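Local coordinates for beta-phosphoglucomutase (Bacteroides vulgatus, PDB 3DV9), which probably interconverts beta-glucose 1-phosphate and glucose 6-phosphate, as a magnesium-dependent phosphomutase of the haloacid dehalogenase superfamily, at residues S71-V76 with H83-E88; M128-S133 with L172-K177. All coordinates share one frame; numbering follows the deposited sequence.

Contact 1: S71-V76 with H83-E88; sequences STINIV and HDATEE
Asn74, on one side of helix 69-81, faces the extended residues Asp84 and Ala85, and the CA atoms of Asn74 and Asp84 come within 4.9 Å. The contact closes the short connection between two consecutive helices in the helical cap of this haloacid dehalogenase-like protein, where the chain leaves helix 69-81 and turns into helix 87-101. Asn74 does most of the work. Its CG stands anti to the carbonyl carbon (chi1 -78°), which swings the amide off the helix and over the connecting loop. OD1 there accepts the backbone N-H of Ala85 at 2.9 Å from N. This bond is somewhat bent, with an N-H...O angle of 146°, and the donor sits above the carbonyl plane. The same amide lies almost flat against the carboxylate of Asp84: the two planes are stacked, 14° apart, with the CG atoms of Asn74 and Asp84 3.8 Å from each other. The polar end of Asp84 is engaged by Arg78, which forms a salt bridge to OD1. With an alanine here instead of Asn74, the Ala85 N-H is likely to lose this acceptor and the Asp84 carboxylate its flat neighbour, making the loop less firmly tied to the helix. Beside the amide, the contact turns apolar: CG2 of Ile73 meets CB of Ala85 at 3.8 Å, and Ile90 of helix 87-101 touches both side chains. Thr86 then N-caps that helix, while Glu89 OE1 bonds back to Thr86 N to complete a capping box. Upstream, the loop is braced within itself by His83, whose ND1 donates to Asp84 O at 2.7 Å in a nearly straight bond, the acceptor lying in the plane of the imidazole ring.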
ATOM      1  N   SER A  71       8.521  -6.585 -12.767  1.00 29.51           N
ATOM      2  CA  SER A  71       7.264  -6.713 -13.490  1.00 29.92           C
ATOM      3  C   SER A  71       6.990  -5.404 -14.247  1.00 28.86           C
ATOM      4  O   SER A  71       6.638  -5.438 -15.435  1.00 29.47           O
ATOM      5  CB  SER A  71       6.125  -7.118 -12.544  1.00 29.67           C
ATOM      6  OG  SER A  71       4.875  -7.115 -13.212  1.00 32.33           O
ATOM      7  N   THR A  72       7.222  -4.275 -13.593  1.00 29.20           N
ATOM      8  CA  THR A  72       7.124  -2.950 -14.239  1.00 29.66           C
ATOM      9  C   THR A  72       8.069  -2.807 -15.452  1.00 29.18           C
ATOM     10  O   THR A  72       7.664  -2.339 -16.531  1.00 28.27           O
ATOM     11  CB  THR A  72       7.379  -1.776 -13.247  1.00 30.32           C
ATOM     12  OG1 THR A  72       6.369  -1.769 -12.222  1.00 31.93           O
ATOM     13  CG2 THR A  72       7.325  -0.421 -13.978  1.00 30.59           C
ATOM     14  N   ILE A  73       9.333  -3.181 -15.264  1.00 28.67           N
ATOM     15  CA  ILE A  73      10.309  -3.141 -16.359  1.00 29.11           C
ATOM     16  C   ILE A  73       9.858  -4.061 -17.487  1.00 28.58           C
ATOM     17  O   ILE A  73       9.909  -3.684 -18.668  1.00 29.53           O
ATOM     18  CB  ILE A  73      11.737  -3.531 -15.862  1.00 28.51           C
ATOM     19  CG1 ILE A  73      12.244  -2.507 -14.843  1.00 28.28           C
ATOM     20  CG2 ILE A  73      12.739  -3.651 -17.038  1.00 29.34           C
ATOM     21  CD1 ILE A  73      13.369  -3.051 -13.920  1.00 29.74           C
ATOM     22  N   ASN A  74       9.398  -5.259 -17.131  1.00 29.53           N
ATOM     23  CA  ASN A  74       8.994  -6.236 -18.157  1.00 29.55           C
ATOM     24  C   ASN A  74       7.750  -5.833 -18.943  1.00 29.62           C
ATOM     25  O   ASN A  74       7.665  -6.109 -20.153  1.00 29.86           O
ATOM     26  CB  ASN A  74       8.838  -7.639 -17.577  1.00 30.42           C
ATOM     27  CG  ASN A  74      10.163  -8.324 -17.369  1.00 30.52           C
ATOM     28  OD1 ASN A  74      11.181  -7.888 -17.914  1.00 30.06           O
ATOM     29  ND2 ASN A  74      10.166  -9.391 -16.570  1.00 30.31           N
ATOM     30  N   ILE A  75       6.810  -5.155 -18.277  1.00 29.01           N
ATOM     31  CA  ILE A  75       5.637  -4.610 -18.972  1.00 28.54           C
ATOM     32  C   ILE A  75       6.089  -3.652 -20.058  1.00 27.23           C
ATOM     33  O   ILE A  75       5.694  -3.788 -21.217  1.00 27.89           O
ATOM     34  CB  ILE A  75       4.650  -3.881 -17.992  1.00 28.67           C
ATOM     35  CG1 ILE A  75       3.904  -4.912 -17.140  1.00 29.32           C
ATOM     36  CG2 ILE A  75       3.658  -2.973 -18.762  1.00 28.35           C
ATOM     37  CD1 ILE A  75       3.338  -4.319 -15.848  1.00 27.19           C
ATOM     38  N   VAL A  76       6.943  -2.703 -19.695  1.00 26.64           N
ATOM     39  CA  VAL A  76       7.386  -1.695 -20.639  1.00 25.76           C
ATOM     40  C   VAL A  76       8.274  -2.325 -21.725  1.00 24.50           C
ATOM     41  O   VAL A  76       8.192  -1.947 -22.900  1.00 26.77           O
ATOM     42  CB  VAL A  76       8.141  -0.547 -19.943  1.00 25.85           C
ATOM     43  CG1 VAL A  76       8.592   0.497 -20.952  1.00 25.33           C
ATOM     44  CG2 VAL A  76       7.270   0.077 -18.853  1.00 26.23           C
ATOM     45  N   HIS A  83       9.735  -8.441 -25.940  1.00 18.45           N
ATOM     46  CA  HIS A  83      10.298  -9.464 -25.056  1.00 18.91           C
ATOM     47  C   HIS A  83      10.561  -8.895 -23.664  1.00 18.38           C
ATOM     48  O   HIS A  83      10.706  -7.679 -23.495  1.00 18.21           O
ATOM     49  CB  HIS A  83      11.596 -10.087 -25.636  1.00 19.04           C
ATOM     50  CG  HIS A  83      12.711  -9.107 -25.858  1.00 20.54           C
ATOM     51  ND1 HIS A  83      13.496  -8.619 -24.834  1.00 21.56           N
ATOM     52  CD2 HIS A  83      13.202  -8.555 -26.997  1.00 22.38           C
ATOM     53  CE1 HIS A  83      14.397  -7.786 -25.324  1.00 21.87           C
ATOM     54  NE2 HIS A  83      14.241  -7.729 -26.634  1.00 21.65           N
ATOM     55  N   ASP A  84      10.626  -9.778 -22.671  1.00 18.32           N
ATOM     56  CA  ASP A  84      11.054  -9.389 -21.328  1.00 18.47           C
ATOM     57  C   ASP A  84      12.498  -8.889 -21.322  1.00 18.68           C
ATOM     58  O   ASP A  84      13.291  -9.223 -22.224  1.00 18.14           O
ATOM     59  CB  ASP A  84      10.925 -10.563 -20.350  1.00 18.65           C
ATOM     60  CG  ASP A  84       9.486 -10.946 -20.082  1.00 19.44           C
ATOM     61  OD1 ASP A  84       8.603 -10.121 -20.383  1.00 20.20           O
ATOM     62  OD2 ASP A  84       9.237 -12.065 -19.575  1.00 19.27           O
ATOM     63  N   ALA A  85      12.818  -8.087 -20.303  1.00 18.57           N
ATOM     64  CA  ALA A  85      14.192  -7.672 -20.002  1.00 19.38           C
ATOM     65  C   ALA A  85      14.982  -8.837 -19.410  1.00 19.82           C
ATOM     66  O   ALA A  85      14.405  -9.783 -18.859  1.00 19.51           O
ATOM     67  CB  ALA A  85      14.205  -6.468 -19.033  1.00 19.06           C
ATOM     68  N   THR A  86      16.302  -8.765 -19.541  1.00 20.81           N
ATOM     69  CA  THR A  86      17.196  -9.767 -18.992  1.00 21.60           C
ATOM     70  C   THR A  86      17.410  -9.494 -17.514  1.00 23.04           C
ATOM     71  O   THR A  86      17.112  -8.383 -17.032  1.00 21.97           O
ATOM     72  CB  THR A  86      18.563  -9.749 -19.722  1.00 21.83           C
ATOM     73  OG1 THR A  86      19.190  -8.456 -19.583  1.00 20.99           O
ATOM     74  CG2 THR A  86      18.384 -10.072 -21.219  1.00 20.81           C
ATOM     75  N   GLU A  87      17.927 -10.489 -16.790  1.00 24.31           N
ATOM     76  CA  GLU A  87      18.261 -10.295 -15.388  0.50 25.68           C
ATOM     77  C   GLU A  87      19.252  -9.138 -15.220  1.00 26.45           C
ATOM     78  O   GLU A  87      19.093  -8.309 -14.319  1.00 26.25           O
ATOM     79  CB  GLU A  87      18.814 -11.583 -14.764  0.50 25.77           C
ATOM     80  CG  GLU A  87      18.407 -11.774 -13.308  0.50 26.97           C
ATOM     81  CD  GLU A  87      18.774 -10.586 -12.436  0.50 28.10           C
ATOM     82  OE1 GLU A  87      17.857  -9.820 -12.046  0.50 27.62           O
ATOM     83  OE2 GLU A  87      19.985 -10.403 -12.168  0.50 28.31           O
ATOM     84  N   GLU A  88      20.256  -9.080 -16.100  1.00 28.05           N
ATOM     85  CA  GLU A  88      21.255  -8.019 -16.084  1.00 30.12           C
ATOM     86  C   GLU A  88      20.580  -6.652 -16.216  1.00 30.48           C
ATOM     87  O   GLU A  88      20.888  -5.737 -15.444  1.00 30.98           O
ATOM     88  CB  GLU A  88      22.327  -8.224 -17.182  1.00 29.98           C
ATOM     89  CG  GLU A  88      23.344  -7.064 -17.258  1.00 32.07           C
ATOM     90  CD  GLU A  88      24.314  -7.121 -18.444  1.00 32.70           C
ATOM     91  OE1 GLU A  88      23.933  -7.510 -19.569  1.00 36.94           O
ATOM     92  OE2 GLU A  88      25.481  -6.742 -18.247  1.00 35.80           O
TER

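Contact 2: M128-S133 with L172-K177; sequences MVVTGS and LMALKK. With PO4 (phosphate ion), chain C.
Buried apolar packing of a helix on a sheet joins Met128 and Val130, on strand 126-130, to Ala174 of helix 169-178 in the core domain. The axes of the short segments 128-130 and 172-177 run roughly antiparallel, at 153°, and approach to 9.4 Å. Ala174 projects toward the strand between the two larger side chains: its CB lies 3.7 Å from Val130 CG2 and 4.0 Å from CE of Met128, a selenomethionine. In Met128 the bend at chi3 (62°) turns the methyl alongside the helix, so that SE and CE both lie against Ala174 O, CE at 3.4 Å. Leu27 of the adjoining strand 25-29 touches both Met128 and Ala174, and Val156 covers Ala174 on the other flank. This is the Rossmann-like core of the haloacid dehalogenase fold, in which helix 169-178 forms the crossover from edge strand 155-156 to strand 185-189, passing 126-130 and 25-29. Past the strand end, the chain turns toward the metal site, and the Val130 side chain is about 10 Å from the magnesium ion. Thr131 OG1 accepts from Ser133 N at 2.9 Å, an ST turn, and also approaches O1 of a phosphate ion at 3.0 Å; its place just after this strand is consistent with the Thr/Ser of haloacid dehalogenase motif II. Gly132 N makes a weak hydrogen bond to phosphate O3, while Asp31 N and Lys165 NZ also bind the ion, which probably came from the crystallisation liquor.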
HETATM    1  N   MSE A 128       0.715  -2.848  11.120  1.00 19.01           N
HETATM    2  CA  MSE A 128       1.739  -3.547  10.329  1.00 18.73           C
HETATM    3  C   MSE A 128       2.009  -2.706   9.096  1.00 19.51           C
HETATM    4  O   MSE A 128       1.133  -1.953   8.651  1.00 19.62           O
HETATM    5  CB  MSE A 128       1.280  -4.966   9.914  1.00 19.50           C
HETATM    6  CG  MSE A 128       0.815  -5.842  11.101  1.00 18.54           C
HETATM    7 SE   MSE A 128       0.451  -7.679  10.514  0.70 19.08          SE
HETATM    8  CE  MSE A 128       2.255  -8.133   9.915  1.00 18.74           C
ATOM      9  N   VAL A 129       3.208  -2.845   8.560  1.00 19.29           N
ATOM     10  CA  VAL A 129       3.564  -2.203   7.269  1.00 19.22           C
ATOM     11  C   VAL A 129       3.683  -3.272   6.212  1.00 18.68           C
ATOM     12  O   VAL A 129       4.299  -4.311   6.457  1.00 18.11           O
ATOM     13  CB  VAL A 129       4.890  -1.425   7.344  1.00 21.16           C
ATOM     14  CG1 VAL A 129       5.169  -0.755   5.985  1.00 19.22           C
ATOM     15  CG2 VAL A 129       4.826  -0.413   8.406  1.00 23.90           C
ATOM     16  N   VAL A 130       3.089  -3.017   5.034  1.00 17.94           N
ATOM     17  CA  VAL A 130       3.140  -3.942   3.887  1.00 18.91           C
ATOM     18  C   VAL A 130       3.540  -3.189   2.610  1.00 20.55           C
ATOM     19  O   VAL A 130       2.749  -2.404   2.060  1.00 22.56           O
ATOM     20  CB  VAL A 130       1.791  -4.614   3.648  1.00 19.04           C
ATOM     21  CG1 VAL A 130       1.901  -5.591   2.436  1.00 15.83           C
ATOM     22  CG2 VAL A 130       1.284  -5.295   4.922  1.00 17.92           C
ATOM     23  N   THR A 131       4.750  -3.434   2.125  1.00 19.14           N
ATOM     24  CA  THR A 131       5.286  -2.574   1.055  1.00 19.20           C
ATOM     25  C   THR A 131       5.954  -3.385  -0.019  1.00 19.41           C
ATOM     26  O   THR A 131       6.556  -4.421   0.271  1.00 19.34           O
ATOM     27  CB  THR A 131       6.219  -1.465   1.623  1.00 18.56           C
ATOM     28  OG1 THR A 131       6.689  -0.641   0.550  1.00 18.45           O
ATOM     29  CG2 THR A 131       7.406  -2.081   2.362  1.00 19.06           C
ATOM     30  N   GLY A 132       5.746  -2.934  -1.257  1.00 19.83           N
ATOM     31  CA  GLY A 132       6.407  -3.480  -2.426  1.00 21.54           C
ATOM     32  C   GLY A 132       7.754  -2.816  -2.561  1.00 21.58           C
ATOM     33  O   GLY A 132       8.502  -3.103  -3.499  1.00 22.11           O
ATOM     34  N   SER A 133       8.059  -1.927  -1.610  1.00 22.21           N
ATOM     35  CA  SER A 133       9.326  -1.204  -1.608  1.00 22.69           C
ATOM     36  C   SER A 133      10.454  -2.125  -1.176  1.00 22.48           C
ATOM     37  O   SER A 133      10.267  -2.982  -0.307  1.00 22.67           O
ATOM     38  CB  SER A 133       9.273   0.005  -0.669  1.00 22.44           C
ATOM     39  OG  SER A 133      10.211   0.994  -1.052  1.00 23.08           O
ATOM     40  N   LEU A 172      -1.505 -11.470   2.429  1.00 19.03           N
ATOM     41  CA  LEU A 172      -1.619 -12.805   3.024  1.00 18.50           C
ATOM     42  C   LEU A 172      -0.456 -13.084   3.977  1.00 18.48           C
ATOM     43  O   LEU A 172      -0.633 -13.726   5.052  1.00 19.34           O
ATOM     44  CB  LEU A 172      -1.689 -13.864   1.917  1.00 17.78           C
ATOM     45  CG  LEU A 172      -2.940 -13.835   1.019  1.00 19.73           C
ATOM     46  CD1 LEU A 172      -2.767 -14.726  -0.227  1.00 21.52           C
ATOM     47  CD2 LEU A 172      -4.223 -14.124   1.788  1.00 21.21           C
HETATM   48  N   MSE A 173       0.744 -12.640   3.576  1.00 18.45           N
HETATM   49  CA  MSE A 173       1.964 -12.860   4.399  1.00 17.29           C
HETATM   50  C   MSE A 173       1.837 -12.036   5.681  1.00 18.48           C
HETATM   51  O   MSE A 173       2.231 -12.492   6.774  1.00 17.88           O
HETATM   52  CB  MSE A 173       3.231 -12.492   3.648  1.00 16.67           C
HETATM   53  CG  MSE A 173       4.540 -12.612   4.481  1.00 18.26           C
HETATM   54 SE   MSE A 173       4.826 -14.486   4.975  0.70 24.35          SE
HETATM   55  CE  MSE A 173       5.415 -15.071   3.180  1.00 21.84           C
ATOM     56  N   ALA A 174       1.284 -10.829   5.538  1.00 18.99           N
ATOM     57  CA  ALA A 174       1.001  -9.989   6.721  1.00 19.71           C
ATOM     58  C   ALA A 174       0.070 -10.719   7.706  1.00 19.90           C
ATOM     59  O   ALA A 174       0.362 -10.752   8.885  1.00 19.31           O
ATOM     60  CB  ALA A 174       0.413  -8.626   6.348  1.00 20.08           C
ATOM     61  N   LEU A 175      -1.049 -11.251   7.228  1.00 19.96           N
ATOM     62  CA  LEU A 175      -1.975 -11.995   8.128  1.00 21.14           C
ATOM     63  C   LEU A 175      -1.257 -13.186   8.795  1.00 21.12           C
ATOM     64  O   LEU A 175      -1.400 -13.427  10.005  1.00 20.40           O
ATOM     65  CB  LEU A 175      -3.245 -12.452   7.408  1.00 21.75           C
ATOM     66  CG  LEU A 175      -4.142 -11.397   6.708  1.00 23.62           C
ATOM     67  CD1 LEU A 175      -5.255 -12.145   5.968  1.00 25.53           C
ATOM     68  CD2 LEU A 175      -4.723 -10.513   7.811  1.00 25.13           C
ATOM     69  N   LYS A 176      -0.447 -13.896   8.007  1.00 20.49           N
ATOM     70  CA  LYS A 176       0.278 -15.047   8.507  1.00 19.63           C
ATOM     71  C   LYS A 176       1.261 -14.657   9.602  1.00 19.99           C
ATOM     72  O   LYS A 176       1.279 -15.274  10.671  1.00 19.52           O
ATOM     73  CB  LYS A 176       1.023 -15.734   7.372  1.00 19.76           C
ATOM     74  CG  LYS A 176       1.557 -17.111   7.798  1.00 19.76           C
ATOM     75  CD  LYS A 176       2.481 -17.704   6.764  1.00 22.17           C
ATOM     76  CE  LYS A 176       3.191 -18.936   7.297  1.00 25.57           C
ATOM     77  NZ  LYS A 176       2.184 -19.969   7.586  1.00 28.34           N
ATOM     78  N   LYS A 177       2.051 -13.604   9.333  1.00 19.77           N
ATOM     79  CA  LYS A 177       3.077 -13.142  10.271  1.00 21.35           C
ATOM     80  C   LYS A 177       2.452 -12.686  11.592  1.00 21.00           C
ATOM     81  O   LYS A 177       2.995 -12.961  12.690  1.00 20.60           O
ATOM     82  CB  LYS A 177       3.946 -12.029   9.650  1.00 21.17           C
ATOM     83  CG  LYS A 177       4.985 -12.525   8.657  1.00 21.68           C
ATOM     84  CD  LYS A 177       5.856 -11.379   8.182  1.00 25.20           C
ATOM     85  CE  LYS A 177       7.240 -11.828   7.753  1.00 30.74           C
ATOM     86  NZ  LYS A 177       8.264 -10.850   8.252  1.00 30.50           N
TER
HETATM   87  P   PO4 C 302       3.991   0.807  -1.858  0.60 21.61           P
HETATM   88  O1  PO4 C 302       4.343   0.888  -0.386  0.60 21.89           O
HETATM   89  O2  PO4 C 302       3.031   1.897  -2.247  0.60 22.69           O
HETATM   90  O3  PO4 C 302       3.377  -0.557  -2.188  0.60 23.70           O
HETATM   91  O4  PO4 C 302       5.230   0.924  -2.737  0.60 19.22           O

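The two contacts follow one another along the chain, contact 1 closing before contact 2 opens, and they lie in different parts of the fold. Their centres are 25 Å apart and their nearest atoms about 9 Å, without touching. Contact 1 belongs to the helical cap, inserted between strands 25-29 and 126-130; contact 2 joins the second of these strands to a helix covering the parallel sheet. Asp29, Asp31 and Asn190, with Glu65 from just before helix 69-81, make up the magnesium site, at the C-terminal end of strand 25-29 and the edge of the sheet that faces the cap. As in related phosphomutases, substrate is probably enclosed between cap and core.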